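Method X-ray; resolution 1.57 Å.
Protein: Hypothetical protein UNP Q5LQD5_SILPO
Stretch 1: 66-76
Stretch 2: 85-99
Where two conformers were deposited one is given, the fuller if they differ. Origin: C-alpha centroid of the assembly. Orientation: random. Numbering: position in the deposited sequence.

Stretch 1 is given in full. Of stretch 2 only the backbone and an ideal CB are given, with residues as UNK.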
# COMPACT_ATOMS: atom_id res chain seq x y z
N HIS A 66 10.48 -7.16 15.28
CA HIS A 66 9.37 -7.90 14.68
C HIS A 66 8.21 -6.91 14.48
O HIS A 66 8.01 -6.02 15.31
CB HIS A 66 8.93 -9.05 15.59
CG HIS A 66 7.78 -9.84 15.05
ND1 HIS A 66 7.94 -11.07 14.44
CD2 HIS A 66 6.45 -9.57 15.00
CE1 HIS A 66 6.76 -11.51 14.02
NE2 HIS A 66 5.84 -10.62 14.36
N PRO A 67 7.45 -7.04 13.37
CA PRO A 67 6.29 -6.16 13.14
C PRO A 67 5.37 -5.94 14.35
O PRO A 67 4.93 -4.82 14.57
CB PRO A 67 5.53 -6.86 12.01
CG PRO A 67 6.63 -7.53 11.22
CD PRO A 67 7.66 -7.98 12.24
N GLU A 68 5.08 -6.98 15.12
CA GLU A 68 4.21 -6.80 16.29
C GLU A 68 4.82 -5.82 17.30
O GLU A 68 4.13 -4.92 17.81
CB GLU A 68 3.92 -8.14 16.96
CG GLU A 68 3.13 -8.04 18.24
CD GLU A 68 2.98 -9.38 18.92
OE1 GLU A 68 2.73 -10.40 18.22
OE2 GLU A 68 3.15 -9.41 20.16
N ASP A 69 6.11 -6.00 17.59
CA ASP A 69 6.83 -5.10 18.49
C ASP A 69 7.01 -3.68 17.94
O ASP A 69 6.87 -2.71 18.68
CB ASP A 69 8.17 -5.70 18.86
CG ASP A 69 8.02 -6.99 19.65
OD1 ASP A 69 7.03 -7.10 20.43
OD2 ASP A 69 8.87 -7.87 19.49
N ALA A 70 7.33 -3.58 16.66
CA ALA A 70 7.43 -2.28 15.99
C ALA A 70 6.10 -1.50 16.13
O ALA A 70 6.10 -0.32 16.51
CB ALA A 70 7.78 -2.49 14.52
N VAL A 71 4.99 -2.15 15.82
CA VAL A 71 3.69 -1.50 15.92
C VAL A 71 3.40 -1.14 17.38
O VAL A 71 2.96 -0.02 17.68
CB VAL A 71 2.57 -2.38 15.31
CG1 VAL A 71 1.21 -1.79 15.60
CG2 VAL A 71 2.78 -2.52 13.79
N ASN A 72 3.67 -2.07 18.30
CA ASN A 72 3.40 -1.80 19.71
C ASN A 72 4.26 -0.65 20.26
O ASN A 72 3.74 0.18 21.01
CB ASN A 72 3.50 -3.09 20.55
CG ASN A 72 2.37 -4.07 20.27
OD1 ASN A 72 1.39 -3.75 19.59
ND2 ASN A 72 2.50 -5.30 20.78
N HIS A 73 5.54 -0.59 19.88
CA HIS A 73 6.46 0.49 20.30
C HIS A 73 5.96 1.86 19.88
O HIS A 73 6.02 2.84 20.63
CB HIS A 73 7.85 0.32 19.67
CG HIS A 73 8.60 -0.91 20.10
ND1 HIS A 73 9.55 -1.51 19.30
CD2 HIS A 73 8.53 -1.65 21.23
CE1 HIS A 73 10.05 -2.56 19.93
NE2 HIS A 73 9.45 -2.67 21.10
N VAL A 74 5.51 1.93 18.63
CA VAL A 74 5.06 3.18 18.07
C VAL A 74 3.75 3.63 18.71
O VAL A 74 3.61 4.78 19.11
CB VAL A 74 4.92 3.06 16.54
CG1 VAL A 74 4.16 4.24 15.97
CG2 VAL A 74 6.29 2.95 15.94
N THR A 75 2.80 2.71 18.83
CA THR A 75 1.45 3.07 19.28
C THR A 75 1.40 3.33 20.79
O THR A 75 0.67 4.22 21.24
CB THR A 75 0.42 2.02 18.88
OG1 THR A 75 0.78 0.75 19.45
CG2 THR A 75 0.33 1.90 17.36
N SER A 76 2.18 2.56 21.55
CA SER A 76 2.20 2.65 23.02
C SER A 76 2.65 4.02 23.51
O SER A 76 2.19 4.50 24.57
CB SER A 76 3.08 1.56 23.64
OG SER A 76 4.46 1.82 23.44
N UNK A 85 -4.93 3.88 13.58
CA UNK A 85 -4.84 2.49 13.19
C UNK A 85 -3.55 2.35 12.37
O UNK A 85 -3.23 3.23 11.58
CB UNK A 85 -6.07 2.04 12.40
N UNK A 86 -2.81 1.27 12.61
CA UNK A 86 -1.49 1.09 12.00
C UNK A 86 -1.26 -0.36 11.62
O UNK A 86 -1.58 -1.28 12.37
CB UNK A 86 -0.39 1.56 12.95
N UNK A 87 -0.70 -0.56 10.43
CA UNK A 87 -0.35 -1.90 10.00
C UNK A 87 1.05 -1.83 9.42
O UNK A 87 1.44 -0.81 8.82
CB UNK A 87 -1.35 -2.45 8.99
N UNK A 88 1.83 -2.87 9.62
CA UNK A 88 3.21 -2.87 9.15
C UNK A 88 3.60 -4.26 8.75
O UNK A 88 3.18 -5.23 9.39
CB UNK A 88 4.16 -2.33 10.22
N UNK A 89 4.44 -4.37 7.73
CA UNK A 89 4.85 -5.68 7.25
C UNK A 89 6.35 -5.63 6.96
O UNK A 89 6.83 -4.64 6.42
CB UNK A 89 4.06 -6.09 6.01
N UNK A 90 7.08 -6.69 7.32
CA UNK A 90 8.52 -6.71 7.08
C UNK A 90 8.84 -7.29 5.71
O UNK A 90 7.93 -7.64 4.96
CB UNK A 90 9.23 -7.51 8.17
N UNK A 91 10.13 -7.39 5.39
CA UNK A 91 10.55 -7.75 4.04
C UNK A 91 10.29 -9.21 3.70
O UNK A 91 10.37 -9.59 2.52
CB UNK A 91 12.04 -7.45 3.87
N UNK A 92 9.94 -10.01 4.70
CA UNK A 92 9.58 -11.41 4.47
C UNK A 92 8.08 -11.67 4.68
O UNK A 92 7.65 -12.83 4.77
CB UNK A 92 10.40 -12.31 5.40
N UNK A 93 7.30 -10.59 4.76
CA UNK A 93 5.84 -10.71 4.75
C UNK A 93 5.19 -10.90 6.11
O UNK A 93 3.96 -11.03 6.19
CB UNK A 93 5.44 -11.89 3.86
N UNK A 94 5.99 -10.91 7.17
CA UNK A 94 5.47 -10.91 8.54
C UNK A 94 4.79 -9.58 8.81
O UNK A 94 5.30 -8.55 8.40
CB UNK A 94 6.58 -11.16 9.56
N UNK A 95 3.65 -9.61 9.50
CA UNK A 95 2.84 -8.38 9.63
C UNK A 95 2.07 -8.31 10.93
O UNK A 95 1.78 -9.34 11.54
CB UNK A 95 1.85 -8.27 8.46
N UNK A 96 1.73 -7.09 11.33
CA UNK A 96 0.92 -6.87 12.52
C UNK A 96 0.16 -5.57 12.37
O UNK A 96 0.58 -4.67 11.64
CB UNK A 96 1.78 -6.85 13.78
N UNK A 97 -0.95 -5.46 13.09
CA UNK A 97 -1.73 -4.23 13.10
C UNK A 97 -2.14 -3.84 14.51
O UNK A 97 -2.24 -4.69 15.42
CB UNK A 97 -2.97 -4.38 12.22
N UNK A 98 -2.39 -2.55 14.68
CA UNK A 98 -3.03 -2.02 15.87
C UNK A 98 -4.29 -1.27 15.41
O UNK A 98 -4.24 -0.48 14.45
CB UNK A 98 -2.08 -1.11 16.66
N UNK A 99 -5.41 -1.50 16.10
CA UNK A 99 -6.63 -0.78 15.77
C UNK A 99 -7.17 -0.07 17.02
O UNK A 99 -7.63 -0.73 17.96
CB UNK A 99 -7.68 -1.73 15.19

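Stretch 2 is a hairpin of two antiparallel strands lying against the helix that begins at Pro-67. With no hydrogen bond crossing directly between helix and hairpin, the positions that face the helix are judged mainly by packing.

At position 85 CA-to-CB points away from the helix, so stretch 1 sets no preference. The residue is Gln-85, whose NE2 donates to OG1 of the residue at 99 (2.9 Å).

Position 86 points toward the helix. Its ideal CB lies 4.5 Å from Thr-75 CG2 and 4.6 Å from Val-71 CG1, leaving room for a medium-sized apolar chain such as leucine, isoleucine or methionine. The residue is Leu-86, and its CD2 reaches three helix side chains: Val-74 CG1 at 4.0 Å, Thr-75 CG2 at 4.1 Å and Val-71 CG1 at 4.2 Å.

Position 87 points away and is unconstrained here; it is Ala-87.

Position 88 faces the helix again, but its ideal CB is already 3.8 Å from Val-71 CG2 and 5.1 Å from Pro-67 CB. A small apolar residue suits this closer spacing. Ala-88 supplies one methyl, its CB packing on Val-71 CG2 at 3.8 Å.

Position 89 points away, so stretch 1 sets no preference and many residues would do; it carries selenomethionine, Met-89.

At 90 the CB points toward Pro-67, 4.0 Å from its CG, and the backbone enters a type I turn ending at 93. Aspartate, asparagine or serine could accept hydrogen bonds from the turn's amides. Asp-90 does so: its OD1 receives N of the residue at 92 (2.9 Å) and N of that at 94 (3.0 Å), while OD2 rests 3.9 Å from Pro-67 CD.

Positions 91 and 92 lie out of reach of the helix, and many residues would serve; they are Leu-91 and Leu-92. At 93, phi/psi of 89/1 would jam a CB against the preceding carbonyl O, calling for glycine: Gly-93.

Position 94 faces the helix start, its CB 4.0 Å from Pro-67 CG and 4.5 Å from His-66 CE1. A short polar or small residue is plausible. Asn-94 turns its ND2 to Asp-90, donating to OD2 (3.0 Å) and OD1 (3.1 Å), and its O lies 3.3 Å from Pro-67 CG.

Position 95 points away, so several residues would do. It is Ala-95, whose backbone still matters: its CA lies 3.9 Å from Pro-67 CB, and its O accepts from a water that also hydrogen-bonds His-66 NE2, bridging the stretches.

Position 96 points toward the helix and is tight: its ideal CB is 3.5 Å from Glu-68 CA and 3.7 Å from Pro-67 C. Glycine or alanine would suit; it is Ala-96, whose methyl packs against the helix backbone.

Position 97 points away, leaving the choice open; it is Ala-97.

At 98 the CB points toward the helix, 3.5 Å from Val-71 CG1 and 3.9 Å from Thr-75 CG2. A large apolar or aromatic chain could lie alongside Thr-75. Phe-98 does this, with Thr-75 CB over its ring face, 4.2 Å from the ring centroid in a CH-pi contact.

Position 99 is out of reach, so many residues would serve; Thr-99 receives the bond from Gln-85.

Stretch 2, residues 85-99: QLAAMDLLGNAAAFT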
# COMPACT_ATOMS: atom_id res chain seq x y z
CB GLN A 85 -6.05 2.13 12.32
CG GLN A 85 -6.05 0.69 11.83
CD GLN A 85 -7.34 0.32 11.11
OE1 GLN A 85 -7.82 1.05 10.25
NE2 GLN A 85 -7.89 -0.85 11.45
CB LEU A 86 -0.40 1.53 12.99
CG LEU A 86 1.05 1.46 12.48
CD1 LEU A 86 1.24 2.43 11.30
CD2 LEU A 86 2.06 1.76 13.60
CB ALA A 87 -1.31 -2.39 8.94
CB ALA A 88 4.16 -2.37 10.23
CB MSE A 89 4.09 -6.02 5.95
CG MSE A 89 4.45 -7.37 5.37
SE MSE A 89 4.08 -7.45 3.45
CE MSE A 89 5.51 -6.28 2.82
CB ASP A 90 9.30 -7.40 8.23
CG ASP A 90 9.18 -8.94 8.23
OD1 ASP A 90 8.66 -9.56 7.27
OD2 ASP A 90 9.66 -9.53 9.25
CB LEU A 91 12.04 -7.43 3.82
CG LEU A 91 12.41 -5.94 3.82
CD1 LEU A 91 13.93 -5.81 3.79
CD2 LEU A 91 11.78 -5.20 2.62
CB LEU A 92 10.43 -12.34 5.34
CG LEU A 92 11.86 -12.54 4.82
CD1 LEU A 92 12.79 -13.04 5.90
CD2 LEU A 92 11.85 -13.48 3.61
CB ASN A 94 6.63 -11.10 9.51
CG ASN A 94 7.36 -12.38 9.24
OD1 ASN A 94 6.81 -13.47 9.45
ND2 ASN A 94 8.57 -12.27 8.71
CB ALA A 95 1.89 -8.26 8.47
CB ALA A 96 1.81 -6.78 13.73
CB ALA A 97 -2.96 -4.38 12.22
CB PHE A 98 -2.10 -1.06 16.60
CG PHE A 98 -2.80 -0.21 17.63
CD1 PHE A 98 -2.97 -0.68 18.93
CD2 PHE A 98 -3.30 1.05 17.30
CE1 PHE A 98 -3.63 0.09 19.89
CE2 PHE A 98 -3.98 1.84 18.24
CZ PHE A 98 -4.14 1.34 19.55
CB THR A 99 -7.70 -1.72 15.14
OG1 THR A 99 -7.20 -2.28 13.91
CG2 THR A 99 -9.00 -0.95 14.84
O HOH W 1 3.18 -11.08 12.94
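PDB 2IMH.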